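Local atomic coordinates of uncharacterized protein (Candida albicans, PDB entry 5K04), a protein that probably serves as the non-catalytic, auxiliary subunit of the NatB N-terminal acetyltransferase complex, which acetylates the N-termini of selected proteins. Residues A[106-120]-A[128-140]. Sequence-based numbering, arbitrary orientation.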
ATOM      1  N   PRO A 106      40.806   4.542 -10.903  1.00 73.15           N
ATOM      2  CA  PRO A 106      40.381   4.238  -9.521  1.00 69.22           C
ATOM      3  C   PRO A 106      40.241   5.453  -8.591  1.00 67.64           C
ATOM      4  O   PRO A 106      39.649   5.305  -7.508  1.00 57.53           O
ATOM      5  CB  PRO A 106      41.465   3.272  -9.017  1.00 68.03           C
ATOM      6  CG  PRO A 106      42.613   3.392  -9.982  1.00 66.21           C
ATOM      7  CD  PRO A 106      42.034   3.821 -11.293  1.00 70.62           C
ATOM      8  N   VAL A 107      40.735   6.639  -8.964  1.00 64.89           N
ATOM      9  CA  VAL A 107      40.489   7.820  -8.138  1.00 67.54           C
ATOM     10  C   VAL A 107      39.036   8.274  -8.191  1.00 66.82           C
ATOM     11  O   VAL A 107      38.572   8.957  -7.271  1.00 59.44           O
ATOM     12  CB  VAL A 107      41.391   8.997  -8.551  1.00 66.67           C
ATOM     13  CG1 VAL A 107      42.811   8.750  -8.088  1.00 68.82           C
ATOM     14  CG2 VAL A 107      41.326   9.199 -10.062  1.00 66.18           C
ATOM     15  N   SER A 108      38.316   7.943  -9.263  1.00 71.96           N
ATOM     16  CA  SER A 108      36.908   8.285  -9.407  1.00 68.18           C
ATOM     17  C   SER A 108      35.988   7.174  -8.911  1.00 55.58           C
ATOM     18  O   SER A 108      34.786   7.200  -9.198  1.00 55.72           O
ATOM     19  CB  SER A 108      36.610   8.623 -10.869  1.00 68.94           C
ATOM     20  OG  SER A 108      37.165   7.642 -11.719  1.00 67.63           O
ATOM     21  N   THR A 109      36.537   6.220  -8.155  1.00 53.38           N
ATOM     22  CA  THR A 109      35.797   5.042  -7.712  1.00 51.13           C
ATOM     23  C   THR A 109      34.534   5.411  -6.942  1.00 49.70           C
ATOM     24  O   THR A 109      33.445   4.909  -7.243  1.00 43.23           O
ATOM     25  CB  THR A 109      36.701   4.163  -6.848  1.00 45.76           C
ATOM     26  OG1 THR A 109      37.763   3.643  -7.661  1.00 38.66           O
ATOM     27  CG2 THR A 109      35.893   3.015  -6.250  1.00 42.50           C
ATOM     28  N   GLU A 110      34.664   6.283  -5.937  1.00 54.19           N
ATOM     29  CA  GLU A 110      33.503   6.662  -5.139  1.00 56.68           C
ATOM     30  C   GLU A 110      32.430   7.309  -6.015  1.00 53.19           C
ATOM     31  O   GLU A 110      31.282   6.852  -6.051  1.00 40.99           O
ATOM     32  CB  GLU A 110      33.920   7.594  -3.991  1.00 46.93           C
ATOM     33  CG  GLU A 110      32.798   7.815  -2.958  1.00 49.82           C
ATOM     34  CD  GLU A 110      33.177   8.709  -1.785  1.00 44.23           C
ATOM     35  OE1 GLU A 110      34.001   9.628  -1.955  1.00 45.32           O
ATOM     36  OE2 GLU A 110      32.617   8.494  -0.686  1.00 43.81           O
ATOM     37  N   THR A 111      32.814   8.344  -6.767  1.00 53.59           N
ATOM     38  CA  THR A 111      31.872   9.077  -7.615  1.00 54.27           C
ATOM     39  C   THR A 111      31.209   8.171  -8.651  1.00 50.69           C
ATOM     40  O   THR A 111      29.995   8.260  -8.877  1.00 36.36           O
ATOM     41  CB  THR A 111      32.607  10.234  -8.299  1.00 61.16           C
ATOM     42  OG1 THR A 111      33.261  11.032  -7.303  1.00 59.99           O
ATOM     43  CG2 THR A 111      31.639  11.115  -9.055  1.00 73.09           C
ATOM     44  N   LEU A 112      31.992   7.301  -9.303  1.00 49.92           N
ATOM     45  CA  LEU A 112      31.410   6.373 -10.266  1.00 53.61           C
ATOM     46  C   LEU A 112      30.453   5.404  -9.579  1.00 48.93           C
ATOM     47  O   LEU A 112      29.334   5.183 -10.052  1.00 35.85           O
ATOM     48  CB  LEU A 112      32.508   5.604 -10.995  1.00 48.86           C
ATOM     49  CG  LEU A 112      33.387   6.328 -12.011  1.00 54.12           C
ATOM     50  CD1 LEU A 112      34.512   5.405 -12.442  1.00 55.64           C
ATOM     51  CD2 LEU A 112      32.574   6.793 -13.213  1.00 51.97           C
ATOM     52  N   CYS A 113      30.881   4.837  -8.447  1.00 47.25           N
ATOM     53  CA  CYS A 113      30.072   3.848  -7.744  1.00 48.11           C
ATOM     54  C   CYS A 113      28.752   4.446  -7.265  1.00 43.17           C
ATOM     55  O   CYS A 113      27.706   3.796  -7.362  1.00 34.20           O
ATOM     56  CB  CYS A 113      30.875   3.255  -6.583  1.00 45.84           C
ATOM     57  SG  CYS A 113      32.135   2.063  -7.060  1.00 30.70           S
ATOM     58  N   LEU A 114      28.764   5.711  -6.812  1.00 52.59           N
ATOM     59  CA  LEU A 114      27.533   6.331  -6.312  1.00 50.28           C
ATOM     60  C   LEU A 114      26.549   6.622  -7.439  1.00 47.52           C
ATOM     61  O   LEU A 114      25.335   6.490  -7.250  1.00 39.60           O
ATOM     62  CB  LEU A 114      27.850   7.616  -5.535  1.00 50.26           C
ATOM     63  CG  LEU A 114      28.627   7.391  -4.225  1.00 53.99           C
ATOM     64  CD1 LEU A 114      28.894   8.690  -3.475  1.00 49.30           C
ATOM     65  CD2 LEU A 114      27.948   6.365  -3.311  1.00 45.78           C
ATOM     66  N   SER A 115      27.050   7.037  -8.611  1.00 47.92           N
ATOM     67  CA  SER A 115      26.193   7.179  -9.793  1.00 43.98           C
ATOM     68  C   SER A 115      25.611   5.826 -10.204  1.00 43.48           C
ATOM     69  O   SER A 115      24.402   5.690 -10.415  1.00 35.62           O
ATOM     70  CB  SER A 115      27.006   7.806 -10.936  1.00 41.20           C
ATOM     71  OG  SER A 115      26.377   7.666 -12.194  1.00 44.09           O
ATOM     72  N   TRP A 116      26.483   4.815 -10.323  1.00 47.27           N
ATOM     73  CA  TRP A 116      26.082   3.431 -10.553  1.00 48.43           C
ATOM     74  C   TRP A 116      24.977   3.000  -9.597  1.00 48.01           C
ATOM     75  O   TRP A 116      23.979   2.398 -10.003  1.00 40.03           O
ATOM     76  CB  TRP A 116      27.311   2.535 -10.378  1.00 46.26           C
ATOM     77  CG  TRP A 116      27.185   1.177 -10.936  1.00 46.46           C
ATOM     78  CD1 TRP A 116      26.110   0.653 -11.598  1.00 47.91           C
ATOM     79  CD2 TRP A 116      28.183   0.146 -10.906  1.00 41.29           C
ATOM     80  NE1 TRP A 116      26.377  -0.639 -11.980  1.00 42.35           N
ATOM     81  CE2 TRP A 116      27.640  -0.976 -11.560  1.00 40.71           C
ATOM     82  CE3 TRP A 116      29.469   0.060 -10.370  1.00 41.35           C
ATOM     83  CZ2 TRP A 116      28.346  -2.170 -11.698  1.00 43.85           C
ATOM     84  CZ3 TRP A 116      30.175  -1.121 -10.512  1.00 48.41           C
ATOM     85  CH2 TRP A 116      29.614  -2.223 -11.172  1.00 46.29           C
ATOM     86  N   PHE A 117      25.155   3.295  -8.312  1.00 50.96           N
ATOM     87  CA  PHE A 117      24.217   2.842  -7.294  1.00 50.10           C
ATOM     88  C   PHE A 117      22.905   3.613  -7.377  1.00 41.13           C
ATOM     89  O   PHE A 117      21.825   3.016  -7.370  1.00 29.04           O
ATOM     90  CB  PHE A 117      24.870   2.987  -5.914  1.00 53.07           C
ATOM     91  CG  PHE A 117      23.942   2.739  -4.761  1.00 53.15           C
ATOM     92  CD1 PHE A 117      23.338   1.499  -4.582  1.00 59.02           C
ATOM     93  CD2 PHE A 117      23.690   3.741  -3.840  1.00 51.48           C
ATOM     94  CE1 PHE A 117      22.481   1.276  -3.512  1.00 60.07           C
ATOM     95  CE2 PHE A 117      22.844   3.525  -2.765  1.00 55.91           C
ATOM     96  CZ  PHE A 117      22.236   2.287  -2.601  1.00 57.57           C
ATOM     97  N   ASP A 118      22.991   4.946  -7.466  1.00 47.49           N
ATOM     98  CA  ASP A 118      21.794   5.780  -7.545  1.00 45.15           C
ATOM     99  C   ASP A 118      20.955   5.430  -8.762  1.00 43.15           C
ATOM    100  O   ASP A 118      19.724   5.433  -8.696  1.00 37.38           O
ATOM    101  CB  ASP A 118      22.183   7.254  -7.576  1.00 44.58           C
ATOM    102  CG  ASP A 118      22.731   7.730  -6.247  1.00 44.90           C
ATOM    103  OD1 ASP A 118      22.755   6.923  -5.293  1.00 30.61           O
ATOM    104  OD2 ASP A 118      23.129   8.903  -6.147  1.00 36.69           O
ATOM    105  N   ASN A 119      21.605   5.117  -9.881  1.00 53.35           N
ATOM    106  CA  ASN A 119      20.882   4.726 -11.078  1.00 51.79           C
ATOM    107  C   ASN A 119      20.380   3.293 -10.997  1.00 51.78           C
ATOM    108  O   ASN A 119      19.414   2.953 -11.677  1.00 48.38           O
ATOM    109  CB  ASN A 119      21.775   4.916 -12.310  1.00 48.47           C
ATOM    110  CG  ASN A 119      22.050   6.400 -12.617  1.00 51.71           C
ATOM    111  OD1 ASN A 119      23.194   6.818 -12.777  1.00 45.36           O
ATOM    112  ND2 ASN A 119      20.990   7.190 -12.696  1.00 59.46           N
ATOM    113  N   SER A 120      20.998   2.461 -10.154  1.00 49.49           N
ATOM    114  CA  SER A 120      20.664   1.047 -10.066  1.00 52.55           C
ATOM    115  C   SER A 120      19.507   0.765  -9.127  1.00 51.42           C
ATOM    116  O   SER A 120      18.965  -0.342  -9.173  1.00 49.55           O
ATOM    117  CB  SER A 120      21.879   0.221  -9.602  1.00 46.25           C
ATOM    118  OG  SER A 120      22.878   0.149 -10.608  1.00 45.96           O
ATOM    119  N   VAL A 128      24.086  -6.525  -8.041  1.00 73.43           N
ATOM    120  CA  VAL A 128      24.677  -5.262  -8.464  1.00 59.24           C
ATOM    121  C   VAL A 128      25.002  -4.390  -7.252  1.00 46.86           C
ATOM    122  O   VAL A 128      26.113  -3.863  -7.143  1.00 38.42           O
ATOM    123  CB  VAL A 128      23.742  -4.550  -9.458  1.00 58.75           C
ATOM    124  CG1 VAL A 128      24.071  -3.084  -9.541  1.00 61.10           C
ATOM    125  CG2 VAL A 128      23.886  -5.185 -10.828  1.00 53.09           C
ATOM    126  N   PHE A 129      24.049  -4.242  -6.318  1.00 44.06           N
ATOM    127  CA  PHE A 129      24.327  -3.519  -5.080  1.00 46.58           C
ATOM    128  C   PHE A 129      25.610  -4.029  -4.441  1.00 47.84           C
ATOM    129  O   PHE A 129      26.505  -3.254  -4.088  1.00 36.57           O
ATOM    130  CB  PHE A 129      23.172  -3.681  -4.084  1.00 50.52           C
ATOM    131  CG  PHE A 129      21.985  -2.795  -4.344  1.00 63.73           C
ATOM    132  CD1 PHE A 129      21.461  -2.653  -5.618  1.00 72.10           C
ATOM    133  CD2 PHE A 129      21.355  -2.145  -3.287  1.00 67.60           C
ATOM    134  CE1 PHE A 129      20.348  -1.853  -5.844  1.00 73.10           C
ATOM    135  CE2 PHE A 129      20.245  -1.340  -3.503  1.00 72.79           C
ATOM    136  CZ  PHE A 129      19.742  -1.195  -4.787  1.00 74.91           C
ATOM    137  N   ASN A 130      25.700  -5.352  -4.280  1.00 49.93           N
ATOM    138  CA  ASN A 130      26.842  -5.971  -3.630  1.00 47.77           C
ATOM    139  C   ASN A 130      28.104  -5.815  -4.470  1.00 43.30           C
ATOM    140  O   ASN A 130      29.199  -5.630  -3.927  1.00 32.70           O
ATOM    141  CB  ASN A 130      26.531  -7.446  -3.375  1.00 41.30           C
ATOM    142  CG  ASN A 130      27.733  -8.218  -2.920  1.00 37.38           C
ATOM    143  OD1 ASN A 130      28.508  -8.725  -3.730  1.00 29.48           O
ATOM    144  ND2 ASN A 130      27.904  -8.306  -1.604  1.00 44.97           N
ATOM    145  N   ARG A 131      27.965  -5.877  -5.794  1.00 46.88           N
ATOM    146  CA  ARG A 131      29.107  -5.617  -6.659  1.00 48.80           C
ATOM    147  C   ARG A 131      29.561  -4.164  -6.556  1.00 42.37           C
ATOM    148  O   ARG A 131      30.763  -3.888  -6.494  1.00 34.72           O
ATOM    149  CB  ARG A 131      28.771  -5.980  -8.107  1.00 51.09           C
ATOM    150  CG  ARG A 131      29.966  -5.832  -9.045  1.00 53.84           C
ATOM    151  CD  ARG A 131      30.038  -6.974 -10.059  1.00 63.88           C
ATOM    152  NE  ARG A 131      28.943  -6.939 -11.025  1.00 68.10           N
ATOM    153  CZ  ARG A 131      27.989  -7.859 -11.120  1.00 74.11           C
ATOM    154  NH1 ARG A 131      27.985  -8.910 -10.310  1.00 81.73           N
ATOM    155  NH2 ARG A 131      27.039  -7.727 -12.034  1.00 77.18           N
ATOM    156  N   ILE A 132      28.617  -3.219  -6.540  1.00 48.87           N
ATOM    157  CA  ILE A 132      28.986  -1.813  -6.391  1.00 50.83           C
ATOM    158  C   ILE A 132      29.715  -1.604  -5.079  1.00 50.02           C
ATOM    159  O   ILE A 132      30.783  -0.983  -5.022  1.00 30.94           O
ATOM    160  CB  ILE A 132      27.745  -0.914  -6.463  1.00 42.98           C
ATOM    161  CG1 ILE A 132      27.149  -0.965  -7.863  1.00 43.61           C
ATOM    162  CG2 ILE A 132      28.110   0.517  -6.043  1.00 43.56           C
ATOM    163  CD1 ILE A 132      25.764  -0.347  -7.944  1.00 49.12           C
ATOM    164  N   PHE A 133      29.139  -2.133  -4.002  1.00 48.81           N
ATOM    165  CA  PHE A 133      29.717  -1.974  -2.685  1.00 41.91           C
ATOM    166  C   PHE A 133      31.074  -2.661  -2.575  1.00 40.52           C
ATOM    167  O   PHE A 133      31.943  -2.197  -1.829  1.00 32.83           O
ATOM    168  CB  PHE A 133      28.720  -2.503  -1.655  1.00 41.33           C
ATOM    169  CG  PHE A 133      27.436  -1.713  -1.609  1.00 43.48           C
ATOM    170  CD1 PHE A 133      27.381  -0.423  -2.110  1.00 45.78           C
ATOM    171  CD2 PHE A 133      26.291  -2.248  -1.062  1.00 49.97           C
ATOM    172  CE1 PHE A 133      26.195   0.320  -2.070  1.00 39.75           C
ATOM    173  CE2 PHE A 133      25.105  -1.513  -1.016  1.00 45.73           C
ATOM    174  CZ  PHE A 133      25.061  -0.233  -1.530  1.00 44.60           C
ATOM    175  N   MET A 134      31.286  -3.742  -3.326  1.00 49.33           N
ATOM    176  CA  MET A 134      32.590  -4.394  -3.326  1.00 47.84           C
ATOM    177  C   MET A 134      33.672  -3.457  -3.862  1.00 41.22           C
ATOM    178  O   MET A 134      34.720  -3.274  -3.231  1.00 37.55           O
ATOM    179  CB  MET A 134      32.530  -5.695  -4.138  1.00 49.02           C
ATOM    180  CG  MET A 134      33.832  -6.542  -4.114  1.00 45.38           C
ATOM    181  SD  MET A 134      35.062  -6.020  -5.289  1.00 33.16           S
ATOM    182  CE  MET A 134      34.177  -6.497  -6.749  1.00 53.31           C
ATOM    183  N   TYR A 135      33.439  -2.864  -5.038  1.00 53.11           N
ATOM    184  CA  TYR A 135      34.392  -1.895  -5.583  1.00 54.33           C
ATOM    185  C   TYR A 135      34.559  -0.704  -4.647  1.00 51.47           C
ATOM    186  O   TYR A 135      35.674  -0.226  -4.419  1.00 50.39           O
ATOM    187  CB  TYR A 135      33.934  -1.413  -6.958  1.00 46.02           C
ATOM    188  CG  TYR A 135      34.178  -2.392  -8.083  1.00 46.65           C
ATOM    189  CD1 TYR A 135      35.454  -2.591  -8.582  1.00 52.87           C
ATOM    190  CD2 TYR A 135      33.127  -3.097  -8.666  1.00 51.73           C
ATOM    191  CE1 TYR A 135      35.697  -3.474  -9.627  1.00 52.03           C
ATOM    192  CE2 TYR A 135      33.358  -3.988  -9.720  1.00 54.54           C
ATOM    193  CZ  TYR A 135      34.653  -4.171 -10.190  1.00 52.32           C
ATOM    194  OH  TYR A 135      34.919  -5.044 -11.218  1.00 48.45           O
ATOM    195  N   LEU A 136      33.456  -0.224  -4.090  1.00 51.13           N
ATOM    196  CA  LEU A 136      33.487   0.974  -3.268  1.00 56.26           C
ATOM    197  C   LEU A 136      34.220   0.731  -1.954  1.00 54.68           C
ATOM    198  O   LEU A 136      34.787   1.662  -1.368  1.00 49.11           O
ATOM    199  CB  LEU A 136      32.053   1.437  -3.024  1.00 49.51           C
ATOM    200  CG  LEU A 136      31.884   2.787  -2.343  1.00 53.38           C
ATOM    201  CD1 LEU A 136      32.538   3.881  -3.176  1.00 56.74           C
ATOM    202  CD2 LEU A 136      30.410   3.067  -2.123  1.00 45.42           C
ATOM    203  N   ASN A 137      34.218  -0.502  -1.479  1.00 51.86           N
ATOM    204  CA  ASN A 137      34.886  -0.837  -0.237  1.00 53.71           C
ATOM    205  C   ASN A 137      36.349  -1.192  -0.443  1.00 53.64           C
ATOM    206  O   ASN A 137      37.137  -1.132   0.511  1.00 35.73           O
ATOM    207  CB  ASN A 137      34.155  -1.998   0.429  1.00 48.19           C
ATOM    208  CG  ASN A 137      34.760  -2.376   1.748  1.00 49.12           C
ATOM    209  OD1 ASN A 137      34.711  -1.602   2.714  1.00 41.58           O
ATOM    210  ND2 ASN A 137      35.327  -3.582   1.811  1.00 54.63           N
ATOM    211  N   LYS A 138      36.727  -1.571  -1.663  1.00 55.96           N
ATOM    212  CA  LYS A 138      38.123  -1.866  -1.937  1.00 58.09           C
ATOM    213  C   LYS A 138      38.920  -0.571  -2.007  1.00 68.24           C
ATOM    214  O   LYS A 138      39.878  -0.369  -1.251  1.00 70.95           O
ATOM    215  CB  LYS A 138      38.219  -2.673  -3.232  1.00 64.66           C
ATOM    216  CG  LYS A 138      39.591  -3.221  -3.558  1.00 76.93           C
ATOM    217  CD  LYS A 138      39.494  -4.528  -4.338  1.00 87.19           C
ATOM    218  CE  LYS A 138      38.677  -5.571  -3.583  1.00 90.57           C
ATOM    219  NZ  LYS A 138      39.167  -5.789  -2.180  1.00 93.40           N
ATOM    220  N   ASN A 139      38.503   0.337  -2.885  1.00 85.37           N
ATOM    221  CA  ASN A 139      38.997   1.714  -2.929  1.00 88.46           C
ATOM    222  C   ASN A 139      38.165   2.613  -2.014  1.00 83.61           C
ATOM    223  O   ASN A 139      37.650   3.655  -2.412  1.00 72.71           O
ATOM    224  CB  ASN A 139      38.994   2.227  -4.368  1.00 88.70           C
ATOM    225  CG  ASN A 139      39.893   1.402  -5.303  1.00 83.25           C
ATOM    226  OD1 ASN A 139      40.866   0.778  -4.870  1.00 78.10           O
ATOM    227  ND2 ASN A 139      39.564   1.411  -6.597  1.00 77.36           N
ATOM    228  N   GLY A 140      38.031   2.187  -0.761  1.00 98.49           N
ATOM    229  CA  GLY A 140      37.249   2.896   0.232  1.00 98.81           C
ATOM    230  C   GLY A 140      37.861   2.814   1.615  1.00 98.85           C
ATOM    231  O   GLY A 140      38.098   1.726   2.151  1.00 87.64           O
TER
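Val-128 lays its CG1 methyl against the hydroxyl of Ser-120, 3.6 Å from OG; that oxygen is already hydrogen-bonded to the carbonyl O of Trp-116, one turn back in its own helix. Phe-129 offers a ring face to Phe-117, whose edge comes in with CE1 3.4 Å from Phe-129 CE2. The two planes stand at 82°, a T-shaped pair. Arg-131 brings CG obliquely to Trp-116 CH2, while its NE is hydrogen-bonded to Ser-95. Ile-132 is a knob set among Cys-113, Trp-116, Phe-117 and Ser-120. With CG1 anti to the carbonyl carbon (chi1 -67°) and CG2 anti to the backbone N, its branches part: CG1 lies over one face of the Trp-116 indole, 3.6 Å from the centroid of the six-membered ring in a CH-pi contact, and CG2 meets CB of Cys-113. The terminal CD1 reaches the backbone of Phe-117. Trp-116 is the answering knob from the facing helix, seated among Val-128, Arg-131, Ile-132 and Tyr-135. This is an antiparallel helical hairpin, its axes 9.3 Å apart at 166°, packed knobs-into-holes in an all-helical array consistent with a TPR-like solenoid; helix 91-104 adds Ile-102 beside Cys-113 and Tyr-98 stacked on Trp-116. Phe-133 completes an aromatic cluster, its CZ over a face of Phe-117 with the two rings oblique to each other. Tyr-135 sets CB against Cys-113 SG and CD2 at the edge of the Trp-116 ring; its hydroxyl bonds to Glu-99. Leu-136 is a second knob of this helix, set among Thr-109, Glu-110, Cys-113 and Leu-114, its CD1 3.5 Å from Glu-110 CA. Just beyond the helix, Asn-139 crosses Thr-109 at about a right angle, and its ND2, packed against Pro-106 CB, donates a hydrogen bond of 3.1 Å to Thr-109 OG1.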